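PDB 2DWU: glutamate racemase, which is an alpha/beta protein of the Asp/Glu/hydantoin racemase family, with two parallel sheets and D-glutamic acid bound in its pocket. Local coordinates for residues S24-Q29 against I217-I222; L70-V75 against T221-K226; K142-A147 against E179-L184; Q171-L176 against K199-E204. All blocks are in the same frame, centred on the assembly; numbering follows the deposited sequence.

How the interactions relate
The four contacts fall into two pairs, one at each parallel sheet. Interactions 1 and 2, with centres 9 Å apart, share Thr221 and Ile222 of helix 211-226, and Leu219 CD2 of interaction 1 lies 4.0 Å from Val74 CG2 of interaction 2. Interactions 3 and 4 sit at the four-stranded sheet, 11 Å apart between centres, and join where Leu184 packs on Leu176. Between the pairs there is no touch: the centres of interactions 2 and 4 are 34 Å apart. The D-glutamic acid pocket draws on both sheets, with Asp14 ending strand 9-14 and Cys188 following strand 183-187. The side chain of Ile26 is about 13 Å from that ligand.

Interaction 1 (S24-Q29 against I217-I222); sequences SEIIRQ and IELSTI
Gln29 and Ile217 make the tighter of two side-chain contacts here: the amide oxygen OE1 of Gln29 lies 3.5 Å from CB of Ile217. CG of Gln29 sits beside its own backbone N (chi1 -61°) with the chain extended beyond, which carries the amide across to Ile217. The other contact is apolar: Ile26 and Leu219 lie nearly perpendicular, with CD1 of Ile26 4.1 Å from CD2 of Leu219 and the Ile26 CG2 branch reaching the same methyl. One water bridges the two helices, donating to the carbonyl O of Gln29 at 2.8 Å and pairing with OG of Ser220 at 2.6 Å.

The turn of the Gln29 amide is fixed from its nitrogen side. NE2 donates to OE1 of Glu25 at 2.9 Å, nearly in the amide plane, and also to the carbonyl O of Glu213, which leaves its own OE1 facing Ile217. Glu25 is itself held by Arg28, side-on: NE reaches OE2 almost straight (174°), and NH2 of Arg28 lies 2.8 Å from OE1 of Glu25, which thus accepts from two donors. Beyond this shell, Arg28 NH2 bonds to Lys109 O and Ser220 OG to Arg105 NH1, both of the second subunit. In the fold, helix 20-29 lies beside helix 211-226, Ile26 packing on Ile35 of strand 35-39 and Leu219 on Ile97 of strand 96-98.

Interaction 2 (L70-V75 against T221-K226); sequences LKALVV and TILQHK
Leu223 meets Lys71 and Ala72 through aliphatic atoms alone; no ring, amide or carboxylate of a side chain takes part, and so no flat face or edge is presented across the contact. This is a helix packed on the six-stranded parallel beta-sheet of an alpha/beta domain. Strand 70-75 lies between strands 9-14 and 96-98, with Ala72 hydrogen-bonded to Gly11 and Leu73 to Ile97, while helix 211-226 lays its Leu223 against Lys71 and Ala72. The backbones stay well apart, with CA of Ala72 and CA of Leu223 8.3 Å from each other, and the leucine spans much of that gap.

The chain turns a corner at Lys71, and the Lys71 and Ala72 side chains both set out toward the helix. CG of Lys71 sits between the backbone N and the carbonyl carbon (chi1 72°), which together with an extended chi2 brings CD over the leucine methyl. The bend at chi3 (68°) then directs CE and NZ onward: NZ makes a salt bridge with Glu33 OE1 and a hydrogen bond to the carbonyl O of Ile228, a residue the Leu223 side chain also touches. On the helix, neighbouring Gln224 serves the dimer, its OE1 accepting from Arg105 NH1 of the second subunit.

One methyl does the touching: Leu223 CD2 is 3.9 Å from Lys71 CD and 4.2 Å from Ala72 CB, whereas Leu223 CD1 remains 4.6 Å from Lys71 CD.

Interaction 3 (K142-A147 against E179-L184); sequences KVHSHA and EDIDTL
His144, in the middle of edge strand 142-147, lays its imidazole over Glu179. The four-stranded parallel sheet sets the scene: a beta-alpha-beta crossover leads from strand 142-147 through helices to strand 183-187, strand 115-120 lies between the two, and residues 179-182 form the loop that enters the second strand. Along the first segment, Val143 turns its side chain away from that loop. Next comes His144, hydrogen-bonded through its backbone to Ile116 and Val118 of strand 115-120.

Glu179 covers one ring face. Its CB stands 4.0 Å from the centroid of the His144 ring, 9° off the normal, a CH-pi contact. A bend at chi2 (-70°) then curls the carboxylate over the ring as well, stacked with the planes 22° apart and OE2 only 3.2 Å from CE1 of His144. That charge may favour a protonated imidazole. Ile181 comes in obliquely, its CG2 3.7 Å from CD2 of His144.

Both ring nitrogens have a water. The one on ND1, at 2.9 Å, gives Glu179 OE1 just a weak bond. The other lies at the ring edge, in plane, 2.9 Å from NE2 of His144, and donates to the carbonyl O of Asp180 at 2.7 Å.

Interaction 4 (Q171-L176 against K199-E204); sequences QALLPL and KKELGE
Leu173 carries this contact almost alone, with its CD1 methyl set between Glu201 and Leu202. CG of Leu173 lies beside its own backbone N (chi1 -69°) and the chain is extended beyond, which sends CD1 straight out to the neighbouring helix. There it comes 3.8 Å from CB of Glu201 and 4.0 Å from CG of Leu202. Glu201 and Leu173 run alongside one another head to tail, aliphatic part along aliphatic part, so that CG of Glu201 also lies 4.0 Å from CB of Leu173. A bend at chi2 (68°) turns the Glu201 carboxylate off this apolar strip, and its OE2 finds a salt bridge with Lys170 NZ, on the same helix as Leu173. In Leu202, CG again lies beside the backbone N (chi1 -62°), which brings the end of the side chain nearer to Leu173 than the direction of its CB suggests.

The two helices, 162-177 and 195-202, come before and after strand 183-187 in the chain. They lie against the same face of the four-stranded parallel sheet, since Leu176 from one and Leu202 from the other both rest on Leu184. Between them, CB of Leu176 stays 4.6 Å from CD2 of Leu202.

Helix 162-177 kinks at Pro175, which has no N-H to offer the preceding turn. Helix 195-202 stops at Gly203, whose positive phi takes the chain out of the helix directly after Leu202.

Interaction 1 (S24-Q29 against I217-I222)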
loop_
_atom_site.group_PDB
_atom_site.type_symbol
_atom_site.label_atom_id
_atom_site.label_comp_id
_atom_site.label_asym_id
_atom_site.label_seq_id
_atom_site.Cartn_x
_atom_site.Cartn_y
_atom_site.Cartn_z
ATOM N N SER B 24 9.948 10.880 -7.948
ATOM C CA SER B 24 10.581 9.723 -8.568
ATOM C C SER B 24 9.761 8.469 -8.337
ATOM O O SER B 24 9.629 7.644 -9.230
ATOM C CB SER B 24 12.017 9.518 -8.048
ATOM O OG SER B 24 12.042 9.068 -6.702
ATOM N N GLU B 25 9.197 8.318 -7.141
ATOM C CA GLU B 25 8.399 7.131 -6.883
ATOM C C GLU B 25 7.082 7.135 -7.666
ATOM O O GLU B 25 6.616 6.086 -8.091
ATOM C CB GLU B 25 8.162 6.996 -5.379
ATOM C CG GLU B 25 9.417 6.404 -4.709
ATOM C CD GLU B 25 9.690 5.006 -5.234
ATOM O OE1 GLU B 25 8.825 4.137 -5.039
ATOM O OE2 GLU B 25 10.743 4.764 -5.882
ATOM N N ILE B 26 6.475 8.302 -7.861
ATOM C CA ILE B 26 5.247 8.370 -8.668
ATOM C C ILE B 26 5.603 8.008 -10.116
ATOM O O ILE B 26 4.890 7.236 -10.768
ATOM C CB ILE B 26 4.620 9.773 -8.593
ATOM C CG1 ILE B 26 4.112 10.017 -7.159
ATOM C CG2 ILE B 26 3.468 9.897 -9.594
ATOM C CD1 ILE B 26 3.656 11.460 -6.908
ATOM N N ILE B 27 6.719 8.543 -10.608
ATOM C CA ILE B 27 7.158 8.240 -11.981
ATOM C C ILE B 27 7.422 6.733 -12.158
ATOM O O ILE B 27 7.084 6.134 -13.205
ATOM C CB ILE B 27 8.420 9.079 -12.321
ATOM C CG1 ILE B 27 7.984 10.538 -12.494
ATOM C CG2 ILE B 27 9.151 8.509 -13.578
ATOM C CD1 ILE B 27 9.137 11.519 -12.565
ATOM N N ARG B 28 7.993 6.097 -11.135
ATOM C CA ARG B 28 8.281 4.672 -11.198
ATOM C C ARG B 28 7.052 3.769 -11.086
ATOM O O ARG B 28 6.889 2.825 -11.861
ATOM C CB ARG B 28 9.283 4.298 -10.102
ATOM C CG ARG B 28 9.798 2.858 -10.185
ATOM C CD ARG B 28 10.829 2.583 -9.086
ATOM N NE ARG B 28 10.245 2.542 -7.748
ATOM C CZ ARG B 28 9.558 1.500 -7.281
ATOM N NH1 ARG B 28 9.381 0.429 -8.045
ATOM N NH2 ARG B 28 9.050 1.538 -6.060
ATOM N N GLN B 29 6.189 4.032 -10.106
ATOM C CA GLN B 29 5.031 3.176 -9.874
ATOM C C GLN B 29 3.773 3.519 -10.691
ATOM O O GLN B 29 2.881 2.697 -10.832
ATOM C CB GLN B 29 4.690 3.203 -8.377
ATOM C CG GLN B 29 5.805 2.700 -7.482
ATOM C CD GLN B 29 5.342 2.607 -6.041
ATOM O OE1 GLN B 29 4.280 2.048 -5.771
ATOM N NE2 GLN B 29 6.120 3.172 -5.112
ATOM N N ILE B 217 2.170 4.420 -3.906
ATOM C CA ILE B 217 1.221 3.330 -3.986
ATOM C C ILE B 217 -0.148 3.793 -3.456
ATOM O O ILE B 217 -1.176 3.361 -3.952
ATOM C CB ILE B 217 1.755 2.041 -3.295
ATOM C CG1 ILE B 217 0.818 0.880 -3.623
ATOM C CG2 ILE B 217 1.955 2.249 -1.792
ATOM C CD1 ILE B 217 1.439 -0.477 -3.347
ATOM N N GLU B 218 -0.170 4.715 -2.486
ATOM C CA GLU B 218 -1.438 5.234 -1.989
ATOM C C GLU B 218 -2.152 5.999 -3.112
ATOM O O GLU B 218 -3.349 5.844 -3.331
ATOM C CB GLU B 218 -1.208 6.165 -0.788
ATOM C CG GLU B 218 -2.511 6.688 -0.185
ATOM C CD GLU B 218 -2.756 6.291 1.282
ATOM O OE1 GLU B 218 -2.183 5.306 1.812
ATOM O OE2 GLU B 218 -3.578 6.996 1.904
ATOM N N LEU B 219 -1.405 6.832 -3.831
ATOM C CA LEU B 219 -1.977 7.564 -4.966
ATOM C C LEU B 219 -2.511 6.567 -6.015
ATOM O O LEU B 219 -3.629 6.729 -6.529
ATOM C CB LEU B 219 -0.894 8.455 -5.605
ATOM C CG LEU B 219 -1.313 9.200 -6.876
ATOM C CD1 LEU B 219 -2.451 10.181 -6.570
ATOM C CD2 LEU B 219 -0.104 9.919 -7.446
ATOM N N SER B 220 -1.714 5.541 -6.328
ATOM C CA SER B 220 -2.130 4.528 -7.300
ATOM C C SER B 220 -3.488 3.900 -6.890
ATOM O O SER B 220 -4.416 3.777 -7.701
ATOM C CB SER B 220 -1.019 3.452 -7.434
ATOM O OG SER B 220 -1.419 2.422 -8.340
ATOM N N THR B 221 -3.603 3.540 -5.617
ATOM C CA THR B 221 -4.794 2.927 -5.088
ATOM C C THR B 221 -6.013 3.837 -5.276
ATOM O O THR B 221 -7.077 3.398 -5.729
ATOM C CB THR B 221 -4.611 2.645 -3.570
ATOM O OG1 THR B 221 -3.491 1.776 -3.365
ATOM C CG2 THR B 221 -5.882 2.010 -3.002
ATOM N N ILE B 222 -5.845 5.113 -4.944
ATOM C CA ILE B 222 -6.939 6.053 -5.034
ATOM C C ILE B 222 -7.307 6.377 -6.472
ATOM O O ILE B 222 -8.488 6.440 -6.811
ATOM C CB ILE B 222 -6.610 7.337 -4.241
ATOM C CG1 ILE B 222 -6.604 7.013 -2.740
ATOM C CG2 ILE B 222 -7.705 8.405 -4.459
ATOM C CD1 ILE B 222 -5.933 8.118 -1.903
HETATM O O HOH W 1 0.901 1.504 -9.225
#

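Interaction 2 (L70-V75 against T221-K226)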
loop_
_atom_site.group_PDB
_atom_site.type_symbol
_atom_site.label_atom_id
_atom_site.label_comp_id
_atom_site.label_asym_id
_atom_site.label_seq_id
_atom_site.Cartn_x
_atom_site.Cartn_y
_atom_site.Cartn_z
ATOM N N LEU B 70 -5.485 19.643 -13.160
ATOM C CA LEU B 70 -5.168 18.657 -12.122
ATOM C C LEU B 70 -6.206 17.573 -11.915
ATOM O O LEU B 70 -7.405 17.863 -11.795
ATOM C CB LEU B 70 -4.981 19.347 -10.757
ATOM C CG LEU B 70 -4.038 20.548 -10.706
ATOM C CD1 LEU B 70 -3.978 21.129 -9.282
ATOM C CD2 LEU B 70 -2.664 20.110 -11.172
ATOM N N LYS B 71 -5.758 16.327 -11.839
ATOM C CA LYS B 71 -6.681 15.238 -11.546
ATOM C C LYS B 71 -6.529 14.892 -10.064
ATOM O O LYS B 71 -7.424 14.317 -9.455
ATOM C CB LYS B 71 -6.415 13.988 -12.417
ATOM C CG LYS B 71 -5.159 13.191 -12.097
ATOM C CD LYS B 71 -5.188 11.733 -12.680
ATOM C CE LYS B 71 -5.130 11.683 -14.195
ATOM N NZ LYS B 71 -4.904 10.293 -14.703
ATOM N N ALA B 72 -5.389 15.275 -9.483
ATOM C CA ALA B 72 -5.105 15.006 -8.072
ATOM C C ALA B 72 -3.929 15.873 -7.638
ATOM O O ALA B 72 -3.162 16.334 -8.472
ATOM C CB ALA B 72 -4.754 13.515 -7.874
ATOM N N LEU B 73 -3.791 16.078 -6.325
ATOM C CA LEU B 73 -2.714 16.874 -5.763
ATOM C C LEU B 73 -1.969 16.031 -4.729
ATOM O O LEU B 73 -2.590 15.404 -3.871
ATOM C CB LEU B 73 -3.285 18.126 -5.063
ATOM C CG LEU B 73 -2.235 18.938 -4.278
ATOM C CD1 LEU B 73 -1.155 19.488 -5.232
ATOM C CD2 LEU B 73 -2.952 20.064 -3.548
ATOM N N VAL B 74 -0.642 16.014 -4.829
ATOM C CA VAL B 74 0.189 15.309 -3.836
ATOM C C VAL B 74 0.999 16.370 -3.079
ATOM O O VAL B 74 1.698 17.205 -3.685
ATOM C CB VAL B 74 1.172 14.331 -4.500
ATOM C CG1 VAL B 74 2.129 13.731 -3.437
ATOM C CG2 VAL B 74 0.386 13.203 -5.185
ATOM N N VAL B 75 0.873 16.346 -1.751
ATOM C CA VAL B 75 1.639 17.251 -0.885
ATOM C C VAL B 75 2.823 16.368 -0.533
ATOM O O VAL B 75 2.767 15.511 0.335
ATOM C CB VAL B 75 0.846 17.637 0.389
ATOM C CG1 VAL B 75 1.702 18.583 1.272
ATOM C CG2 VAL B 75 -0.406 18.350 -0.017
ATOM N N THR B 221 -3.603 3.540 -5.617
ATOM C CA THR B 221 -4.794 2.927 -5.088
ATOM C C THR B 221 -6.013 3.837 -5.276
ATOM O O THR B 221 -7.077 3.398 -5.729
ATOM C CB THR B 221 -4.611 2.645 -3.570
ATOM O OG1 THR B 221 -3.491 1.776 -3.365
ATOM C CG2 THR B 221 -5.882 2.010 -3.002
ATOM N N ILE B 222 -5.845 5.113 -4.944
ATOM C CA ILE B 222 -6.939 6.053 -5.034
ATOM C C ILE B 222 -7.307 6.377 -6.472
ATOM O O ILE B 222 -8.488 6.440 -6.811
ATOM C CB ILE B 222 -6.610 7.337 -4.241
ATOM C CG1 ILE B 222 -6.604 7.013 -2.740
ATOM C CG2 ILE B 222 -7.705 8.405 -4.459
ATOM C CD1 ILE B 222 -5.933 8.118 -1.903
ATOM N N LEU B 223 -6.320 6.576 -7.337
ATOM C CA LEU B 223 -6.661 6.876 -8.733
ATOM C C LEU B 223 -7.420 5.695 -9.337
ATOM O O LEU B 223 -8.384 5.897 -10.066
ATOM C CB LEU B 223 -5.405 7.134 -9.571
ATOM C CG LEU B 223 -4.548 8.360 -9.217
ATOM C CD1 LEU B 223 -3.272 8.373 -10.109
ATOM C CD2 LEU B 223 -5.379 9.631 -9.385
ATOM N N GLN B 224 -7.004 4.467 -9.038
ATOM C CA GLN B 224 -7.718 3.343 -9.632
ATOM C C GLN B 224 -9.110 3.174 -9.027
ATOM O O GLN B 224 -10.070 2.872 -9.746
ATOM C CB GLN B 224 -6.897 2.064 -9.515
ATOM C CG GLN B 224 -7.530 0.881 -10.272
ATOM C CD GLN B 224 -6.491 -0.130 -10.679
ATOM O OE1 GLN B 224 -5.514 -0.348 -9.969
ATOM N NE2 GLN B 224 -6.706 -0.779 -11.825
ATOM N N HIS B 225 -9.229 3.392 -7.719
ATOM C CA HIS B 225 -10.531 3.298 -7.058
ATOM C C HIS B 225 -11.512 4.264 -7.707
ATOM O O HIS B 225 -12.695 3.932 -7.923
ATOM C CB HIS B 225 -10.375 3.655 -5.576
ATOM C CG HIS B 225 -11.674 3.925 -4.887
ATOM N ND1 HIS B 225 -12.627 2.952 -4.692
ATOM C CD2 HIS B 225 -12.194 5.070 -4.378
ATOM C CE1 HIS B 225 -13.677 3.481 -4.094
ATOM N NE2 HIS B 225 -13.441 4.765 -3.893
ATOM N N LYS B 226 -11.021 5.459 -8.012
ATOM C CA LYS B 226 -11.833 6.508 -8.622
ATOM C C LYS B 226 -12.030 6.322 -10.125
ATOM O O LYS B 226 -12.828 7.034 -10.729
ATOM C CB LYS B 226 -11.198 7.866 -8.358
ATOM C CG LYS B 226 -10.963 8.161 -6.883
ATOM C CD LYS B 226 -12.067 8.990 -6.324
ATOM C CE LYS B 226 -12.080 10.359 -6.986
ATOM N NZ LYS B 226 -13.246 11.157 -6.553
#

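Interaction 3 (K142-A147 against E179-L184)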
loop_
_atom_site.group_PDB
_atom_site.type_symbol
_atom_site.label_atom_id
_atom_site.label_comp_id
_atom_site.label_asym_id
_atom_site.label_seq_id
_atom_site.Cartn_x
_atom_site.Cartn_y
_atom_site.Cartn_z
ATOM N N LYS B 142 2.351 2.101 20.115
ATOM C CA LYS B 142 3.213 2.991 20.869
ATOM C C LYS B 142 4.005 3.725 19.782
ATOM O O LYS B 142 4.654 3.083 18.938
ATOM C CB LYS B 142 4.174 2.201 21.753
ATOM C CG LYS B 142 5.048 3.098 22.620
ATOM C CD LYS B 142 4.207 4.038 23.476
ATOM C CE LYS B 142 5.095 4.809 24.468
ATOM N NZ LYS B 142 4.371 5.876 25.212
ATOM N N VAL B 143 3.948 5.049 19.801
ATOM C CA VAL B 143 4.616 5.862 18.789
ATOM C C VAL B 143 5.641 6.771 19.438
ATOM O O VAL B 143 5.331 7.499 20.391
ATOM C CB VAL B 143 3.585 6.741 18.010
ATOM C CG1 VAL B 143 4.265 7.477 16.811
ATOM C CG2 VAL B 143 2.426 5.861 17.485
ATOM N N HIS B 144 6.866 6.725 18.922
ATOM C CA HIS B 144 7.940 7.578 19.431
ATOM C C HIS B 144 8.278 8.543 18.314
ATOM O O HIS B 144 8.774 8.105 17.278
ATOM C CB HIS B 144 9.156 6.729 19.758
ATOM C CG HIS B 144 8.933 5.798 20.913
ATOM N ND1 HIS B 144 8.858 6.244 22.216
ATOM C CD2 HIS B 144 8.731 4.457 20.955
ATOM C CE1 HIS B 144 8.616 5.211 23.013
ATOM N NE2 HIS B 144 8.532 4.118 22.276
ATOM N N SER B 145 8.031 9.833 18.540
ATOM C CA SER B 145 8.252 10.865 17.525
ATOM C C SER B 145 9.410 11.776 17.918
ATOM O O SER B 145 9.401 12.377 18.993
ATOM C CB SER B 145 6.956 11.657 17.343
ATOM O OG SER B 145 5.904 10.760 17.022
ATOM N N HIS B 146 10.408 11.876 17.033
ATOM C CA HIS B 146 11.620 12.662 17.298
ATOM C C HIS B 146 12.060 13.595 16.165
ATOM O O HIS B 146 12.330 13.144 15.045
ATOM C CB HIS B 146 12.770 11.697 17.618
ATOM C CG HIS B 146 14.097 12.365 17.807
ATOM N ND1 HIS B 146 14.358 13.231 18.846
ATOM C CD2 HIS B 146 15.239 12.297 17.081
ATOM C CE1 HIS B 146 15.599 13.669 18.753
ATOM N NE2 HIS B 146 16.157 13.120 17.689
ATOM N N ALA B 147 12.170 14.885 16.465
ATOM C CA ALA B 147 12.597 15.859 15.447
ATOM C C ALA B 147 14.096 15.690 15.210
ATOM O O ALA B 147 14.860 15.506 16.162
ATOM C CB ALA B 147 12.313 17.267 15.921
ATOM N N GLU B 179 14.904 3.573 22.469
ATOM C CA GLU B 179 13.516 3.135 22.502
ATOM C C GLU B 179 13.314 1.790 21.830
ATOM O O GLU B 179 14.072 1.380 20.959
ATOM C CB GLU B 179 12.645 4.185 21.814
ATOM C CG GLU B 179 12.766 5.584 22.426
ATOM C CD GLU B 179 12.154 5.700 23.809
ATOM O OE1 GLU B 179 12.312 6.777 24.435
ATOM O OE2 GLU B 179 11.514 4.726 24.274
ATOM N N ASP B 180 12.268 1.100 22.264
ATOM C CA ASP B 180 11.922 -0.179 21.706
ATOM C C ASP B 180 10.973 0.058 20.521
ATOM O O ASP B 180 9.793 0.387 20.708
ATOM C CB ASP B 180 11.229 -1.006 22.796
ATOM C CG ASP B 180 10.824 -2.389 22.337
ATOM O OD1 ASP B 180 11.149 -2.804 21.199
ATOM O OD2 ASP B 180 10.170 -3.092 23.152
ATOM N N ILE B 181 11.520 -0.020 19.310
ATOM C CA ILE B 181 10.700 0.103 18.093
ATOM C C ILE B 181 11.139 -0.970 17.109
ATOM O O ILE B 181 12.261 -1.466 17.193
ATOM C CB ILE B 181 10.884 1.481 17.378
ATOM C CG1 ILE B 181 12.349 1.680 16.953
ATOM C CG2 ILE B 181 10.410 2.598 18.262
ATOM C CD1 ILE B 181 12.496 2.897 16.012
ATOM N N ASP B 182 10.265 -1.364 16.186
ATOM C CA ASP B 182 10.681 -2.314 15.168
ATOM C C ASP B 182 10.397 -1.743 13.775
ATOM O O ASP B 182 10.614 -2.412 12.775
ATOM C CB ASP B 182 10.002 -3.697 15.344
ATOM C CG ASP B 182 8.495 -3.683 15.083
ATOM O OD1 ASP B 182 7.909 -2.618 14.786
ATOM O OD2 ASP B 182 7.900 -4.787 15.188
ATOM N N THR B 183 9.941 -0.494 13.739
ATOM C CA THR B 183 9.590 0.184 12.488
ATOM C C THR B 183 9.946 1.670 12.623
ATOM O O THR B 183 9.760 2.243 13.686
ATOM C CB THR B 183 8.054 0.034 12.263
ATOM O OG1 THR B 183 7.720 -1.365 12.214
ATOM C CG2 THR B 183 7.614 0.722 10.955
ATOM N N LEU B 184 10.472 2.293 11.563
ATOM C CA LEU B 184 10.818 3.714 11.605
ATOM C C LEU B 184 10.308 4.369 10.328
ATOM O O LEU B 184 10.659 3.939 9.228
ATOM C CB LEU B 184 12.343 3.923 11.673
ATOM C CG LEU B 184 12.711 5.413 11.525
ATOM C CD1 LEU B 184 12.407 6.124 12.817
ATOM C CD2 LEU B 184 14.185 5.572 11.136
HETATM O O HOH W 2 8.381 1.295 22.799
HETATM O O HOH W 3 10.207 8.755 22.592
#

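Interaction 4 (Q171-L176 against K199-E204)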
loop_
_atom_site.group_PDB
_atom_site.type_symbol
_atom_site.label_atom_id
_atom_site.label_comp_id
_atom_site.label_asym_id
_atom_site.label_seq_id
_atom_site.Cartn_x
_atom_site.Cartn_y
_atom_site.Cartn_z
ATOM N N GLN B 171 23.900 11.334 16.011
ATOM C CA GLN B 171 23.367 12.272 16.975
ATOM C C GLN B 171 21.853 12.406 16.883
ATOM O O GLN B 171 21.155 12.488 17.899
ATOM C CB GLN B 171 24.001 13.649 16.772
ATOM C CG GLN B 171 25.433 13.749 17.245
ATOM C CD GLN B 171 26.007 15.140 17.047
ATOM O OE1 GLN B 171 25.267 16.110 16.831
ATOM N NE2 GLN B 171 27.327 15.249 17.133
ATOM N N ALA B 172 21.338 12.428 15.661
ATOM C CA ALA B 172 19.903 12.582 15.472
ATOM C C ALA B 172 19.118 11.375 15.968
ATOM O O ALA B 172 18.037 11.538 16.525
ATOM C CB ALA B 172 19.584 12.818 13.980
ATOM N N LEU B 173 19.660 10.179 15.750
ATOM C CA LEU B 173 18.951 8.951 16.123
ATOM C C LEU B 173 19.229 8.429 17.527
ATOM O O LEU B 173 18.598 7.466 17.953
ATOM C CB LEU B 173 19.243 7.847 15.107
ATOM C CG LEU B 173 18.671 7.995 13.686
ATOM C CD1 LEU B 173 19.205 6.891 12.817
ATOM C CD2 LEU B 173 17.149 7.958 13.720
ATOM N N LEU B 174 20.134 9.064 18.260
ATOM C CA LEU B 174 20.436 8.587 19.612
ATOM C C LEU B 174 19.156 8.379 20.450
ATOM O O LEU B 174 18.980 7.325 21.068
ATOM C CB LEU B 174 21.382 9.564 20.316
ATOM C CG LEU B 174 22.231 9.090 21.510
ATOM C CD1 LEU B 174 22.155 10.147 22.580
ATOM C CD2 LEU B 174 21.781 7.748 22.042
ATOM N N PRO B 175 18.230 9.351 20.461
ATOM C CA PRO B 175 17.023 9.119 21.268
ATOM C C PRO B 175 16.238 7.861 20.880
ATOM O O PRO B 175 15.669 7.189 21.756
ATOM C CB PRO B 175 16.215 10.390 21.054
ATOM C CG PRO B 175 17.296 11.446 20.862
ATOM C CD PRO B 175 18.241 10.722 19.915
ATOM N N LEU B 176 16.199 7.527 19.586
ATOM C CA LEU B 176 15.464 6.342 19.162
ATOM C C LEU B 176 16.192 5.048 19.427
ATOM O O LEU B 176 15.544 4.001 19.507
ATOM C CB LEU B 176 15.089 6.399 17.667
ATOM C CG LEU B 176 13.846 7.223 17.330
ATOM C CD1 LEU B 176 13.643 7.211 15.832
ATOM C CD2 LEU B 176 12.605 6.670 18.049
ATOM N N LYS B 199 19.979 2.782 8.656
ATOM C CA LYS B 199 19.923 1.337 8.884
ATOM C C LYS B 199 21.116 0.893 9.713
ATOM O O LYS B 199 20.990 0.053 10.599
ATOM C CB LYS B 199 19.946 0.574 7.562
ATOM C CG LYS B 199 18.727 0.789 6.704
ATOM C CD LYS B 199 18.787 0.008 5.402
ATOM C CE LYS B 199 17.396 -0.038 4.766
ATOM N NZ LYS B 199 17.375 -0.757 3.468
ATOM N N LYS B 200 22.282 1.445 9.406
ATOM C CA LYS B 200 23.490 1.093 10.139
ATOM C C LYS B 200 23.372 1.485 11.609
ATOM O O LYS B 200 23.828 0.761 12.505
ATOM C CB LYS B 200 24.699 1.797 9.513
ATOM C CG LYS B 200 25.978 1.714 10.342
ATOM C CD LYS B 200 26.549 0.307 10.385
ATOM C CE LYS B 200 27.163 -0.066 9.049
ATOM N NZ LYS B 200 26.201 0.151 7.927
ATOM N N GLU B 201 22.746 2.629 11.859
ATOM C CA GLU B 201 22.593 3.127 13.213
ATOM C C GLU B 201 21.526 2.390 14.035
ATOM O O GLU B 201 21.719 2.148 15.223
ATOM C CB GLU B 201 22.278 4.631 13.165
ATOM C CG GLU B 201 22.328 5.328 14.520
ATOM C CD GLU B 201 23.749 5.414 15.102
ATOM O OE1 GLU B 201 23.877 5.403 16.341
ATOM O OE2 GLU B 201 24.728 5.508 14.325
ATOM N N LEU B 202 20.413 2.018 13.410
ATOM C CA LEU B 202 19.350 1.344 14.149
ATOM C C LEU B 202 19.409 -0.170 14.164
ATOM O O LEU B 202 18.846 -0.803 15.066
ATOM C CB LEU B 202 17.984 1.794 13.632
ATOM C CG LEU B 202 17.720 3.294 13.827
ATOM C CD1 LEU B 202 16.315 3.636 13.344
ATOM C CD2 LEU B 202 17.874 3.669 15.295
ATOM N N GLY B 203 20.067 -0.759 13.174
ATOM C CA GLY B 203 20.165 -2.207 13.139
ATOM C C GLY B 203 19.161 -2.898 12.239
ATOM O O GLY B 203 18.193 -2.293 11.774
ATOM N N GLU B 204 19.411 -4.185 12.014
ATOM C CA GLU B 204 18.598 -5.052 11.171
ATOM C C GLU B 204 17.172 -5.263 11.657
ATOM O O GLU B 204 16.296 -5.590 10.870
ATOM C CB GLU B 204 19.261 -6.428 11.069
ATOM C CG GLU B 204 20.672 -6.402 10.531
ATOM C CD GLU B 204 20.715 -6.349 9.018
ATOM O OE1 GLU B 204 20.059 -5.456 8.434
ATOM O OE2 GLU B 204 21.409 -7.199 8.414
#